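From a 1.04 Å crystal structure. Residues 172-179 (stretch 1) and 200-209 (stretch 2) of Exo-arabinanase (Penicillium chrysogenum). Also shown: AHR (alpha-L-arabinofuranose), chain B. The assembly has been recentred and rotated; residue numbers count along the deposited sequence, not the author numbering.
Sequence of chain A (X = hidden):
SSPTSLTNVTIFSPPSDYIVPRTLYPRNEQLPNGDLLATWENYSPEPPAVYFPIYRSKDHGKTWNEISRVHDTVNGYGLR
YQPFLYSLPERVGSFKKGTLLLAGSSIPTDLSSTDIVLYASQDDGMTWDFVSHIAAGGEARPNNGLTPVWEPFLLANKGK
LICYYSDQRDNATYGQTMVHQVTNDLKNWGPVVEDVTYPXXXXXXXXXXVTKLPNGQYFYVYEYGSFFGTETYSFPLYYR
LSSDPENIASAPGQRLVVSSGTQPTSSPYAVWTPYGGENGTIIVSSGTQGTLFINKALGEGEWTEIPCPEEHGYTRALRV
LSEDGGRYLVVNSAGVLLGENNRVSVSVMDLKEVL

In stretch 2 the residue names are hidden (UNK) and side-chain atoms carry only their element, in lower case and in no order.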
ATOM      1  N   ALA A 172      16.365  14.416  13.807  1.00 16.48           N
ATOM      2  CA  ALA A 172      16.886  14.822  15.125  1.00 19.52           C
ATOM      3  C   ALA A 172      15.973  14.373  16.244  1.00 14.91           C
ATOM      4  O   ALA A 172      16.427  14.314  17.389  1.00 20.79           O
ATOM      5  CB  ALA A 172      17.037  16.317  15.187  1.00 37.24           C
ATOM      6  N   THR A 173      14.698  14.047  15.952  1.00 11.39           N
ATOM      7  CA  THR A 173      13.784  13.814  16.972  1.00 11.71           C
ATOM      8  C   THR A 173      13.161  12.406  16.946  1.00  9.32           C
ATOM      9  O   THR A 173      12.816  11.874  18.003  1.00 11.19           O
ATOM     10  CB  THR A 173      12.686  14.872  16.791  1.00 14.93           C
ATOM     11  OG1 THR A 173      13.326  16.174  16.765  1.00 22.02           O
ATOM     12  CG2 THR A 173      11.733  14.744  17.971  1.00 15.71           C
ATOM     13  N   TYR A 174      13.017  11.819  15.791  1.00  7.86           N
ATOM     14  CA  TYR A 174      12.317  10.547  15.608  1.00  7.67           C
ATOM     15  C   TYR A 174      13.136   9.631  14.728  1.00  7.21           C
ATOM     16  O   TYR A 174      13.741  10.066  13.768  1.00  8.45           O
ATOM     17  CB  TYR A 174      10.968  10.788  14.917  1.00  7.29           C
ATOM     18  CG  TYR A 174      10.101  11.806  15.620  1.00  7.07           C
ATOM     19  CD1 TYR A 174       9.462  11.525  16.784  1.00  8.14           C
ATOM     20  CD2 TYR A 174       9.952  13.083  15.057  1.00  8.72           C
ATOM     21  CE1 TYR A 174       8.657  12.432  17.465  1.00  9.54           C
ATOM     22  CE2 TYR A 174       9.150  14.019  15.720  1.00  9.99           C
ATOM     23  CZ  TYR A 174       8.511  13.674  16.910  1.00 10.19           C
ATOM     24  OH  TYR A 174       7.753  14.657  17.523  1.00 13.27           O
ATOM     25  N   GLY A 175      13.119   8.316  14.988  1.00  6.81           N
ATOM     26  CA  GLY A 175      13.657   7.373  14.052  1.00  7.40           C
ATOM     27  C   GLY A 175      12.900   7.414  12.736  1.00  6.12           C
ATOM     28  O   GLY A 175      13.486   7.410  11.643  1.00  6.91           O
ATOM     29  N   GLN A 176      11.564   7.376  12.820  1.00  5.51           N
ATOM     30  CA  GLN A 176      10.669   7.499  11.676  1.00  4.66           C
ATOM     31  C   GLN A 176       9.340   8.039  12.183  1.00  4.67           C
ATOM     32  O   GLN A 176       8.946   7.740  13.310  1.00  5.29           O
ATOM     33  CB  GLN A 176      10.519   6.191  10.914  1.00  4.78           C
ATOM     34  CG  GLN A 176       9.761   6.306   9.597  1.00  4.67           C
ATOM     35  CD  GLN A 176       9.765   5.009   8.828  1.00  4.29           C
ATOM     36  OE1 GLN A 176       8.875   4.117   9.126  1.00  6.85           O
ATOM     37  NE2 GLN A 176      10.625   4.843   7.926  1.00  3.17           N
ATOM     38  N   THR A 177       8.628   8.753  11.326  1.00  4.71           N
ATOM     39  CA  THR A 177       7.243   9.161  11.539  1.00  4.65           C
ATOM     40  C   THR A 177       6.418   8.766  10.355  1.00  4.55           C
ATOM     41  O   THR A 177       6.936   8.302   9.323  1.00  4.90           O
ATOM     42  CB  THR A 177       7.124  10.685  11.769  1.00  5.45           C
ATOM     43  OG1 THR A 177       7.414  11.313  10.532  1.00  6.18           O
ATOM     44  CG2 THR A 177       8.054  11.132  12.889  1.00  6.34           C
ATOM     45  N   MET A 178       5.095   8.994  10.419  1.00  4.42           N
ATOM     46  CA  MET A 178       4.282   8.979   9.212  1.00  4.03           C
ATOM     47  C   MET A 178       3.582  10.337   9.097  1.00  4.21           C
ATOM     48  O   MET A 178       3.199  10.962  10.117  1.00  4.98           O
ATOM     49  CB  MET A 178       3.262   7.865   9.196  1.00  4.70           C
ATOM     50  CG  MET A 178       3.948   6.490   9.176  1.00  5.31           C
ATOM     51  SD  MET A 178       2.807   5.105   9.353  1.00  5.24           S
ATOM     52  CE  MET A 178       2.128   5.506  10.947  1.00  5.54           C
ATOM     53  N   VAL A 179       3.445  10.789   7.894  1.00  4.23           N
ATOM     54  CA  VAL A 179       3.022  12.138   7.514  1.00  4.31           C
ATOM     55  C   VAL A 179       2.093  12.085   6.335  1.00  4.48           C
ATOM     56  O   VAL A 179       1.907  11.035   5.678  1.00  4.58           O
ATOM     57  CB  VAL A 179       4.259  13.012   7.182  1.00  4.62           C
ATOM     58  CG1 VAL A 179       5.273  13.004   8.314  1.00  5.55           C
ATOM     59  CG2 VAL A 179       4.890  12.582   5.895  1.00  4.95           C
ATOM     60  N   UNK A 200       9.623   8.206  21.929  1.00  8.13           N
ATOM     61  CA  UNK A 200      10.823   7.419  22.055  1.00  7.69           C
ATOM     62  C   UNK A 200      11.541   7.387  20.737  1.00  7.61           C
ATOM     63  O   UNK A 200      10.945   6.984  19.728  1.00  7.47           O
ATOM     64  c   UNK A 200      10.482   6.005  22.488  1.00  8.27           C
ATOM     65  o   UNK A 200       9.668   6.044  23.650  1.00  9.57           O
ATOM     66  c   UNK A 200      11.730   5.188  22.782  1.00 10.60           C
ATOM     67  N   UNK A 201      12.817   7.815  20.690  1.00  7.90           N
ATOM     68  CA  UNK A 201      13.523   7.951  19.425  1.00  7.82           C
ATOM     69  C   UNK A 201      13.533   6.686  18.575  1.00  7.44           C
ATOM     70  O   UNK A 201      13.380   6.731  17.354  1.00  7.70           O
ATOM     71  c   UNK A 201      15.582   9.666  17.592  1.00 11.43           C
ATOM     72  c   UNK A 201      17.338   7.632  16.826  1.00 13.84           C
ATOM     73  c   UNK A 201      14.962   8.446  19.717  1.00  9.22           C
ATOM     74  c   UNK A 201      16.299   9.747  16.402  1.00 13.06           C
ATOM     75  c   UNK A 201      16.643   7.531  18.022  1.00 11.36           C
ATOM     76  c   UNK A 201      15.768   8.559  18.403  1.00  9.41           C
ATOM     77  c   UNK A 201      17.170   8.734  16.032  1.00 15.35           C
ATOM     78  o   UNK A 201      17.867   8.828  14.837  1.00 19.55           O
ATOM     79  N   UNK A 202      13.743   5.543  19.212  1.00  7.79           N
ATOM     80  CA  UNK A 202      13.845   4.294  18.510  1.00  7.31           C
ATOM     81  C   UNK A 202      12.508   3.767  17.984  1.00  6.51           C
ATOM     82  O   UNK A 202      12.529   2.766  17.237  1.00  7.33           O
ATOM     83  o   UNK A 202      13.820   3.097  20.582  1.00  9.19           O
ATOM     84  c   UNK A 202      16.006   3.553  19.638  1.00 11.02           C
ATOM     85  c   UNK A 202      14.535   3.207  19.357  1.00  8.54           C
ATOM     86  N   UNK A 203      11.401   4.400  18.313  1.00  6.46           N
ATOM     87  CA  UNK A 203      10.121   4.013  17.686  1.00  5.78           C
ATOM     88  C   UNK A 203      10.162   4.358  16.188  1.00  5.46           C
ATOM     89  O   UNK A 203      10.606   5.439  15.777  1.00  5.86           O
ATOM     90  o   UNK A 203       9.293   3.266  20.229  1.00  7.02           O
ATOM     91  c   UNK A 203       8.964   4.696  18.356  1.00  5.86           C
ATOM     92  c   UNK A 203       8.599   4.166  19.723  1.00  6.24           C
ATOM     93  o   UNK A 203       7.564   4.671  20.271  1.00  7.07           O
ATOM     94  N   UNK A 204       9.632   3.432  15.402  1.00  5.49           N
ATOM     95  CA  UNK A 204       9.555   3.569  13.944  1.00  5.00           C
ATOM     96  C   UNK A 204       8.166   3.091  13.501  1.00  4.77           C
ATOM     97  O   UNK A 204       7.989   2.009  12.923  1.00  5.22           O
ATOM     98  c   UNK A 204      13.447   3.207  10.640  1.00  5.42           C
ATOM     99  n   UNK A 204      14.192   4.237  10.979  1.00  6.00           N
ATOM    100  c   UNK A 204      12.056   3.325  13.543  1.00  5.46           C
ATOM    101  c   UNK A 204      10.681   2.769  13.217  1.00  5.49           C
ATOM    102  c   UNK A 204      13.190   2.423  12.950  1.00  5.98           C
ATOM    103  n   UNK A 204      13.098   3.025   9.393  1.00  6.13           N
ATOM    104  n   UNK A 204      13.056   2.322  11.522  1.00  5.57           N
ATOM    105  N   UNK A 205       7.126   3.912  13.723  1.00  4.75           N
ATOM    106  CA  UNK A 205       5.851   3.657  13.060  1.00  4.71           C
ATOM    107  C   UNK A 205       6.070   3.781  11.556  1.00  4.30           C
ATOM    108  O   UNK A 205       6.850   4.657  11.100  1.00  4.94           O
ATOM    109  c   UNK A 205       5.896   5.906  13.864  1.00  5.28           C
ATOM    110  c   UNK A 205       4.957   4.749  13.635  1.00  5.22           C
ATOM    111  c   UNK A 205       7.136   5.237  14.421  1.00  5.31           C
ATOM    112  N   UNK A 206       5.391   2.967  10.762  1.00  4.19           N
ATOM    113  CA  UNK A 206       5.565   2.986   9.316  1.00  4.47           C
ATOM    114  C   UNK A 206       4.423   2.326   8.599  1.00  4.03           C
ATOM    115  O   UNK A 206       3.606   1.584   9.139  1.00  4.35           O
ATOM    116  N   UNK A 207       4.406   2.542   7.271  1.00  4.02           N
ATOM    117  CA  UNK A 207       3.630   1.807   6.302  1.00  3.97           C
ATOM    118  C   UNK A 207       2.136   2.067   6.432  1.00  4.08           C
ATOM    119  O   UNK A 207       1.338   1.180   6.678  1.00  4.72           O
ATOM    120  s   UNK A 207       5.869  -1.706   5.965  1.00  4.82           S
ATOM    121  c   UNK A 207       5.429   0.019   6.309  1.00  4.46           C
ATOM    122  c   UNK A 207       5.606  -1.745   4.185  1.00  4.86           C
ATOM    123  c   UNK A 207       3.921   0.307   6.370  1.00  4.66           C
ATOM    124  N   UNK A 208       1.715   3.339   6.203  1.00  4.33           N
ATOM    125  CA  UNK A 208       0.303   3.692   6.411  1.00  4.23           C
ATOM    126  C   UNK A 208      -0.581   3.211   5.292  1.00  3.97           C
ATOM    127  O   UNK A 208      -0.286   3.433   4.096  1.00  4.47           O
ATOM    128  c   UNK A 208       0.350   5.230   6.454  1.00  5.22           C
ATOM    129  c   UNK A 208       2.541   4.489   5.782  1.00  4.87           C
ATOM    130  c   UNK A 208       1.530   5.589   5.548  1.00  4.86           C
ATOM    131  N   UNK A 209      -1.724   2.619   5.668  1.00  4.03           N
ATOM    132  CA  UNK A 209      -2.727   2.209   4.707  1.00  4.08           C
ATOM    133  C   UNK A 209      -4.089   2.630   5.285  1.00  4.08           C
ATOM    134  O   UNK A 209      -4.319   2.452   6.487  1.00  4.96           O
ATOM    135  c   UNK A 209      -1.337   0.345   3.740  1.00  5.16           C
ATOM    136  c   UNK A 209      -3.839   0.240   3.542  1.00  4.84           C
ATOM    137  c   UNK A 209      -2.660   0.707   4.396  1.00  4.42           C
TER
HETATM  138  O5  AHR B   1      12.476  -0.691   3.950  1.00  4.41           O
HETATM  139  C5  AHR B   1      11.766   0.538   4.310  1.00  4.63           C
HETATM  140  C4  AHR B   1      11.188   0.359   5.685  1.00  4.71           C
HETATM  141  O4  AHR B   1      10.134  -0.610   5.604  1.00  4.82           O
HETATM  142  C3  AHR B   1      10.542   1.630   6.225  1.00  4.55           C
HETATM  143  O3  AHR B   1      11.524   2.409   6.932  1.00  4.87           O
HETATM  144  C2  AHR B   1       9.447   1.065   7.162  1.00  4.67           C
HETATM  145  O2  AHR B   1       8.285   1.888   7.230  1.00  4.52           O
HETATM  146  C1  AHR B   1       9.156  -0.330   6.611  1.00  4.63           C
HETATM  147  O1  AHR B   1       9.376  -1.339   7.638  1.00  5.43           O
HETATM  148  O   HOH W   1      10.465   7.943  16.994  1.00  6.92           O

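Position 200 has three side-chain atoms, one carbon bearing an oxygen and a second carbon, and they make no contact with stretch 1. That branching at CB identifies T200.

Position 201 has a carbon leading to a six-membered carbon ring that carries one oxygen, the pattern of tyrosine. Y201 adopts chi1 t (178°). T173 O lies at the ring edge, 3.6 Å from Y201 CD1, while G175 N sits over one face.

Position 202 repeats the carbon with one oxygen and one carbon, so it is T202; it points away and makes no contact.

Position 203 has two carbons, the second carrying two oxygens, a carboxylate one carbon beyond CB: D203. Its side chain ends away from stretch 1. The hydrogen bond from D203 N to T200 O (3.0 Å) closes the type I turn between these two residues.

Position 204 runs three carbons, a nitrogen, then a carbon with two further nitrogens. This guanidinium means R204. One of its faces is covered by Q176 CB, and AHR O3 lies at its edge, 3.0 Å from R204 NH2. G175 O is 3.3 Å from R204 NH1, but the angle is too poor for a hydrogen bond.

At position 205 three carbons close a ring onto the backbone nitrogen, giving P205. Its CB lies 4.0 Å from M178 CE, an apolar contact.

Position 206 has no side-chain atoms and is G206. An ideal CB there would lie 2.2 Å from AHR O2, a clash. M178 SD lies 3.3 Å from G206 C.

Position 207 is an unbranched chain of two carbons, a sulfur and a carbon: M207. It points away from stretch 1, and M207 CG is 3.5 Å from AHR O2.

Position 208 again closes three carbons onto its nitrogen. P208 points toward stretch 1 and packs its CD 3.6 Å from M178 SD.

Position 209, one carbon carrying two more, is V209, beyond contact range.

The contact buries 600 Å² and includes a direct hydrogen bond, G175 N to Y201 O (2.9 Å, 134°). An ideal CB on G175 would lie 2.8 Å from Y201 O, so glycine permits this approach. Water 1 lies within hydrogen-bonding distance of T200 O (2.9 Å) and D203 O (2.8 Å) and weakly accepts from G175 N (3.3 Å), linking the turn to stretch 1. Farther along, M178 packs against both prolines, while Q176 and R204 converge on the arabinofuranose, as suits an exo-arabinanase.

Stretch 2 200-209: TYTDRPGMPV
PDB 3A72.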